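Local coordinates for ubiquitin domain-containing protein DSK2,putative (Plasmodium falciparum, PDB 6JL3) that probably acts as a ubiquitin shuttle factor, its ubiquitin-like domain recognising receptors of the parasite's proteasome, at residues A[43-48]-A[71-76]; A[25-30]-A[58-63]. One frame throughout, in Å; residues are numbered along the deposited sequence. Where two conformers were deposited one is given.

Contact 1: A[43-48]-A[71-76]; sequences EAQRII and MHLVRS
In the beta-grasp fold of this ubiquitin-like domain, strands 45-48 and 71-75 run antiparallel as neighbours in the mixed sheet. Two hydrogen-bonded pairs, Arg46 with Val74 and Ile48 with His72, supply four of the five backbone bonds; the straightest joins Ile48 N to His72 O (2.8 Å, 176°). Ser76 N adds the fifth by donating to Ala44 O (2.8 Å). Inward, branched and long apolar chains suit the face beneath helix 27-35. Leu73, with CG anti to its backbone N (chi1 -179°), brings CD1 obliquely to Ile47 CG1, 3.8 Å off, and obliquely across the extended Gln45 chain, whose buried NE2 donates to the carbonyls of Lys31 and Ile40. The Met71 and Ile47 side chains cross obliquely, SD of Met71 3.6 Å from CG2 of Ile47. Arg46, Ile48, His72 and Val74 lie on the other face, the kind of surface through which ubiquitin-like domains commonly meet receptors. There Arg46 bends at chi2 (-66°), so that its NH1 donates in the guanidinium plane to both Gln45 O and Glu43 O, holding the flat group while Ser76 CB sits over one face. A water donates to Ile48 O and lies 3.0 Å from His72 ND1.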
loop_
_atom_site.group_PDB
_atom_site.type_symbol
_atom_site.label_atom_id
_atom_site.label_comp_id
_atom_site.label_asym_id
_atom_site.label_seq_id
_atom_site.Cartn_x
_atom_site.Cartn_y
_atom_site.Cartn_z
ATOM N N GLU A 43 -10.920 -1.239 -5.959
ATOM C CA GLU A 43 -10.862 -2.066 -7.156
ATOM C C GLU A 43 -10.034 -1.438 -8.271
ATOM O O GLU A 43 -9.589 -2.160 -9.169
ATOM C CB GLU A 43 -12.285 -2.386 -7.615
ATOM C CG GLU A 43 -13.098 -3.184 -6.586
ATOM C CD GLU A 43 -13.797 -2.324 -5.533
ATOM O OE1 GLU A 43 -14.503 -2.906 -4.685
ATOM O OE2 GLU A 43 -13.648 -1.081 -5.543
ATOM N N ALA A 44 -9.801 -0.126 -8.233
ATOM C CA ALA A 44 -8.978 0.537 -9.240
ATOM C C ALA A 44 -7.520 0.674 -8.824
ATOM O O ALA A 44 -6.695 1.102 -9.637
ATOM C CB ALA A 44 -9.522 1.935 -9.541
ATOM N N GLN A 45 -7.188 0.340 -7.581
ATOM C CA GLN A 45 -5.840 0.541 -7.085
ATOM C C GLN A 45 -4.904 -0.571 -7.518
ATOM O O GLN A 45 -5.254 -1.759 -7.476
ATOM C CB GLN A 45 -5.838 0.537 -5.567
ATOM C CG GLN A 45 -6.487 1.709 -4.918
ATOM C CD GLN A 45 -6.436 1.620 -3.412
ATOM O OE1 GLN A 45 -5.552 0.979 -2.837
ATOM N NE2 GLN A 45 -7.396 2.253 -2.753
ATOM N N ARG A 46 -3.679 -0.186 -7.859
ATOM C CA ARG A 46 -2.579 -1.134 -8.020
ATOM C C ARG A 46 -1.441 -0.643 -7.136
ATOM O O ARG A 46 -0.979 0.501 -7.291
ATOM C CB ARG A 46 -2.143 -1.220 -9.488
ATOM C CG ARG A 46 -3.265 -1.610 -10.448
ATOM C CD ARG A 46 -3.772 -3.032 -10.209
ATOM N NE ARG A 46 -4.829 -3.404 -11.148
ATOM C CZ ARG A 46 -6.129 -3.276 -10.911
ATOM N NH1 ARG A 46 -6.558 -2.786 -9.757
ATOM N NH2 ARG A 46 -7.008 -3.644 -11.832
ATOM N N ILE A 47 -1.031 -1.472 -6.174
ATOM C CA ILE A 47 0.081 -1.149 -5.288
ATOM C C ILE A 47 1.347 -1.771 -5.859
ATOM O O ILE A 47 1.412 -2.994 -6.081
ATOM C CB ILE A 47 -0.187 -1.603 -3.846
ATOM C CG1 ILE A 47 -1.418 -0.885 -3.285
ATOM C CG2 ILE A 47 1.053 -1.347 -2.994
ATOM C CD1 ILE A 47 -1.797 -1.287 -1.871
ATOM N N ILE A 48 2.352 -0.927 -6.104
ATOM C CA ILE A 48 3.600 -1.317 -6.749
ATOM C C ILE A 48 4.707 -1.255 -5.706
ATOM O O ILE A 48 4.916 -0.216 -5.074
ATOM C CB ILE A 48 3.942 -0.390 -7.934
ATOM C CG1 ILE A 48 2.717 -0.155 -8.832
ATOM C CG2 ILE A 48 5.180 -0.927 -8.664
ATOM C CD1 ILE A 48 2.102 -1.371 -9.428
ATOM N N MET A 71 5.968 2.766 -1.165
ATOM C CA MET A 71 5.314 2.068 -2.255
ATOM C C MET A 71 4.690 3.103 -3.179
ATOM O O MET A 71 4.492 4.262 -2.806
ATOM C CB MET A 71 4.214 1.149 -1.724
ATOM C CG MET A 71 4.696 0.160 -0.681
ATOM S SD MET A 71 3.447 -1.075 -0.296
ATOM C CE MET A 71 4.298 -2.074 0.918
ATOM N N HIS A 72 4.380 2.682 -4.397
ATOM C CA HIS A 72 3.637 3.520 -5.318
ATOM C C HIS A 72 2.214 3.010 -5.437
ATOM O O HIS A 72 1.965 1.803 -5.408
ATOM C CB HIS A 72 4.285 3.570 -6.695
ATOM C CG HIS A 72 5.541 4.366 -6.729
ATOM N ND1 HIS A 72 6.732 3.894 -6.223
ATOM C CD2 HIS A 72 5.797 5.612 -7.191
ATOM C CE1 HIS A 72 7.671 4.806 -6.385
ATOM N NE2 HIS A 72 7.130 5.861 -6.971
ATOM N N LEU A 73 1.288 3.937 -5.566
ATOM C CA LEU A 73 -0.118 3.635 -5.792
ATOM C C LEU A 73 -0.528 4.270 -7.111
ATOM O O LEU A 73 -0.404 5.491 -7.288
ATOM C CB LEU A 73 -0.958 4.175 -4.637
ATOM C CG LEU A 73 -2.452 3.915 -4.724
ATOM C CD1 LEU A 73 -2.754 2.436 -4.698
ATOM C CD2 LEU A 73 -3.137 4.637 -3.576
ATOM N N VAL A 74 -0.989 3.439 -8.042
ATOM C CA VAL A 74 -1.424 3.886 -9.355
ATOM C C VAL A 74 -2.822 3.337 -9.621
ATOM O O VAL A 74 -3.314 2.448 -8.920
ATOM C CB VAL A 74 -0.437 3.490 -10.479
ATOM C CG1 VAL A 74 0.956 4.033 -10.171
ATOM C CG2 VAL A 74 -0.402 1.989 -10.692
ATOM N N ARG A 75 -3.467 3.904 -10.633
ATOM C CA ARG A 75 -4.781 3.466 -11.060
ATOM C C ARG A 75 -4.658 2.421 -12.158
ATOM O O ARG A 75 -3.769 2.496 -13.011
ATOM C CB ARG A 75 -5.562 4.635 -11.645
ATOM C CG ARG A 75 -6.163 5.601 -10.667
ATOM C CD ARG A 75 -7.076 6.578 -11.411
ATOM N NE ARG A 75 -7.546 7.614 -10.502
ATOM C CZ ARG A 75 -8.683 7.556 -9.820
ATOM N NH1 ARG A 75 -9.500 6.519 -9.954
ATOM N NH2 ARG A 75 -9.005 8.546 -9.002
ATOM N N SER A 76 -5.572 1.455 -12.139
ATOM C CA SER A 76 -5.699 0.491 -13.224
ATOM C C SER A 76 -5.759 1.250 -14.536
ATOM O O SER A 76 -6.629 2.102 -14.715
ATOM C CB SER A 76 -6.972 -0.328 -13.058
ATOM O OG SER A 76 -8.086 0.517 -12.854
HETATM O O HOH W 1 7.294 1.004 -5.812
#

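Contact 2: A[25-30]-A[58-63]; sequences ITVLDL and ESLTLY
Leu60 sets CG anti to its carbonyl carbon (chi1 -63°) and then runs extended, while Leu30 holds CG anti to its backbone N (chi1 -175°); these torsions carry the two branched ends together where the N terminus of the beta-grasp helix 27-35 meets the 58-63 segment with its short 3-10 turn. The Leu30 side chain crosses that of Leu60 at about a right angle, with its CD2 3.9 Å from both Leu60 CD1 and Leu60 CD2. Ile25 lies beside Leu60 and points the same way, its CG1 placed between backbone N and carbonyl carbon and 3.7 Å from Leu60 CD1. On the other methyl, Val27 CG2 packs 3.8 Å from Leu60 CD2 and also meets Tyr63 CE2 obliquely. Leucine suits this place because its fork lets CD1 meet Ile25 and CD2 meet Val27, while Leu30 CD2 touches both methyls; Ile21 and Val65 pack against it as well. Tyr63 keeps its aromatic body in the packing while its hydroxyl bonds to Lys55 N.

The backbones are clipped by two hydrogen bonds, one on each side of the Thr26-Ser59 bridge. Leu60 N donates to Ile25 O at 2.9 Å, nearly along the C=O axis, and Val27 N, in the first turn of the helix, donates to Glu58 O. Thus a carbonyl from the loop satisfies one of the amides at the helix start.

Thr26 is the N-cap and forms a capping box with Asp29. Its short, branched side chain puts OG1 in the crowded position between backbone N and carbonyl carbon (chi1 64°), where it accepts from Asp29 N at 3.0 Å. In return Thr26 N donates to Asp29 OD2, also at 3.0 Å, approaching from above the carboxylate plane; the helix end probably stabilises that negative charge. Ser59 OG, anti to its own backbone N, bonds to Asp24 O and shares a 2.8 Å hydrogen bond with Thr61 OG1.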
loop_
_atom_site.group_PDB
_atom_site.type_symbol
_atom_site.label_atom_id
_atom_site.label_comp_id
_atom_site.label_asym_id
_atom_site.label_seq_id
_atom_site.Cartn_x
_atom_site.Cartn_y
_atom_site.Cartn_z
ATOM N N ILE A 25 -0.897 -7.335 7.813
ATOM C CA ILE A 25 -2.172 -7.162 7.121
ATOM C C ILE A 25 -2.017 -7.632 5.671
ATOM O O ILE A 25 -0.907 -7.783 5.151
ATOM C CB ILE A 25 -2.689 -5.715 7.192
ATOM C CG1 ILE A 25 -1.758 -4.768 6.433
ATOM C CG2 ILE A 25 -2.880 -5.283 8.650
ATOM C CD1 ILE A 25 -2.322 -3.358 6.295
ATOM N N THR A 26 -3.147 -7.858 5.011
ATOM C CA THR A 26 -3.081 -8.264 3.614
ATOM C C THR A 26 -2.977 -7.039 2.704
ATOM O O THR A 26 -3.244 -5.898 3.105
ATOM C CB THR A 26 -4.322 -9.052 3.208
ATOM O OG1 THR A 26 -5.464 -8.186 3.316
ATOM C CG2 THR A 26 -4.481 -10.287 4.074
ATOM N N VAL A 27 -2.622 -7.299 1.443
ATOM C CA VAL A 27 -2.627 -6.252 0.423
ATOM C C VAL A 27 -4.008 -5.616 0.299
ATOM O O VAL A 27 -4.134 -4.391 0.176
ATOM C CB VAL A 27 -2.131 -6.837 -0.911
ATOM C CG1 VAL A 27 -2.316 -5.852 -2.052
ATOM C CG2 VAL A 27 -0.676 -7.260 -0.770
ATOM N N LEU A 28 -5.064 -6.430 0.330
ATOM C CA LEU A 28 -6.416 -5.880 0.276
ATOM C C LEU A 28 -6.692 -4.972 1.475
ATOM O O LEU A 28 -7.272 -3.888 1.320
ATOM C CB LEU A 28 -7.444 -7.006 0.185
ATOM C CG LEU A 28 -8.895 -6.532 0.038
ATOM C CD1 LEU A 28 -9.090 -5.663 -1.201
ATOM C CD2 LEU A 28 -9.864 -7.722 0.019
ATOM N N ASP A 29 -6.281 -5.392 2.677
ATOM C CA ASP A 29 -6.396 -4.526 3.849
ATOM C C ASP A 29 -5.707 -3.188 3.595
ATOM O O ASP A 29 -6.218 -2.125 3.974
ATOM C CB ASP A 29 -5.725 -5.165 5.075
ATOM C CG ASP A 29 -6.487 -6.340 5.670
ATOM O OD1 ASP A 29 -7.723 -6.404 5.569
ATOM O OD2 ASP A 29 -5.819 -7.208 6.284
ATOM N N LEU A 30 -4.510 -3.237 3.001
ATOM C CA LEU A 30 -3.748 -2.025 2.718
ATOM C C LEU A 30 -4.449 -1.153 1.685
ATOM O O LEU A 30 -4.452 0.073 1.819
ATOM C CB LEU A 30 -2.339 -2.418 2.276
ATOM C CG LEU A 30 -1.362 -1.272 2.041
ATOM C CD1 LEU A 30 -1.204 -0.437 3.305
ATOM C CD2 LEU A 30 -0.016 -1.797 1.569
ATOM N N GLU A 58 -2.569 -11.646 -0.160
ATOM C CA GLU A 58 -1.318 -11.981 0.494
ATOM C C GLU A 58 -0.985 -11.024 1.626
ATOM O O GLU A 58 -1.230 -9.810 1.539
ATOM C CB GLU A 58 -0.174 -11.981 -0.519
ATOM C CG GLU A 58 -0.334 -12.959 -1.692
ATOM C CD GLU A 58 -0.375 -14.451 -1.306
ATOM O OE1 GLU A 58 -0.761 -14.814 -0.178
ATOM O OE2 GLU A 58 -0.028 -15.276 -2.175
ATOM N N SER A 59 -0.421 -11.577 2.697
ATOM C CA SER A 59 0.110 -10.771 3.787
ATOM C C SER A 59 1.332 -9.992 3.318
ATOM O O SER A 59 2.167 -10.511 2.570
ATOM C CB SER A 59 0.526 -11.684 4.937
ATOM O OG SER A 59 1.146 -10.948 5.977
ATOM N N LEU A 60 1.451 -8.743 3.789
ATOM C CA LEU A 60 2.585 -7.914 3.398
ATOM C C LEU A 60 3.912 -8.522 3.829
ATOM O O LEU A 60 4.945 -8.244 3.209
ATOM C CB LEU A 60 2.448 -6.519 4.006
ATOM C CG LEU A 60 1.243 -5.688 3.571
ATOM C CD1 LEU A 60 1.281 -4.337 4.280
ATOM C CD2 LEU A 60 1.191 -5.513 2.068
ATOM N N THR A 61 3.912 -9.326 4.892
ATOM C CA THR A 61 5.150 -9.971 5.327
ATOM C C THR A 61 5.752 -10.837 4.228
ATOM O O THR A 61 6.972 -10.981 4.166
ATOM C CB THR A 61 4.905 -10.787 6.594
ATOM O OG1 THR A 61 3.813 -11.690 6.390
ATOM C CG2 THR A 61 4.598 -9.864 7.758
ATOM N N LEU A 62 4.924 -11.398 3.342
ATOM C CA LEU A 62 5.458 -12.216 2.261
ATOM C C LEU A 62 6.408 -11.423 1.376
ATOM O O LEU A 62 7.316 -11.996 0.761
ATOM C CB LEU A 62 4.315 -12.756 1.410
ATOM C CG LEU A 62 3.461 -13.812 2.096
ATOM C CD1 LEU A 62 2.235 -14.143 1.290
ATOM C CD2 LEU A 62 4.290 -15.064 2.321
ATOM N N TYR A 63 6.201 -10.115 1.285
ATOM C CA TYR A 63 6.997 -9.245 0.437
ATOM C C TYR A 63 8.107 -8.531 1.198
ATOM O O TYR A 63 8.816 -7.702 0.611
ATOM C CB TYR A 63 6.072 -8.220 -0.204
ATOM C CG TYR A 63 5.032 -8.809 -1.122
ATOM C CD1 TYR A 63 5.389 -9.315 -2.366
ATOM C CD2 TYR A 63 3.687 -8.816 -0.773
ATOM C CE1 TYR A 63 4.436 -9.813 -3.230
ATOM C CE2 TYR A 63 2.728 -9.314 -1.636
ATOM C CZ TYR A 63 3.114 -9.813 -2.862
ATOM O OH TYR A 63 2.167 -10.308 -3.737
#

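Overall arrangement
From the N terminus, strands 5-11 and 15-21 come first, and the chain then enters helix 27-35 through segment 25-30. It returns through strand 45-49, and contact 2 closes only when 58-63 comes back to the helix start. Contact 1 closes later, as the final strand, 70-75, inserts between 5-11 and 45-49. The segments alternate along the chain, so the two loops cross rather than nest. Contact 1 joins the central strand to 45-49, and contact 2 ties the helix entrance to the long connection before the last strand. Their centres lie about 14 Å apart, yet Leu30 joins them: its CD2 packs 3.9 Å from Ile47 CD1 and 4.0 Å from Met71 SD.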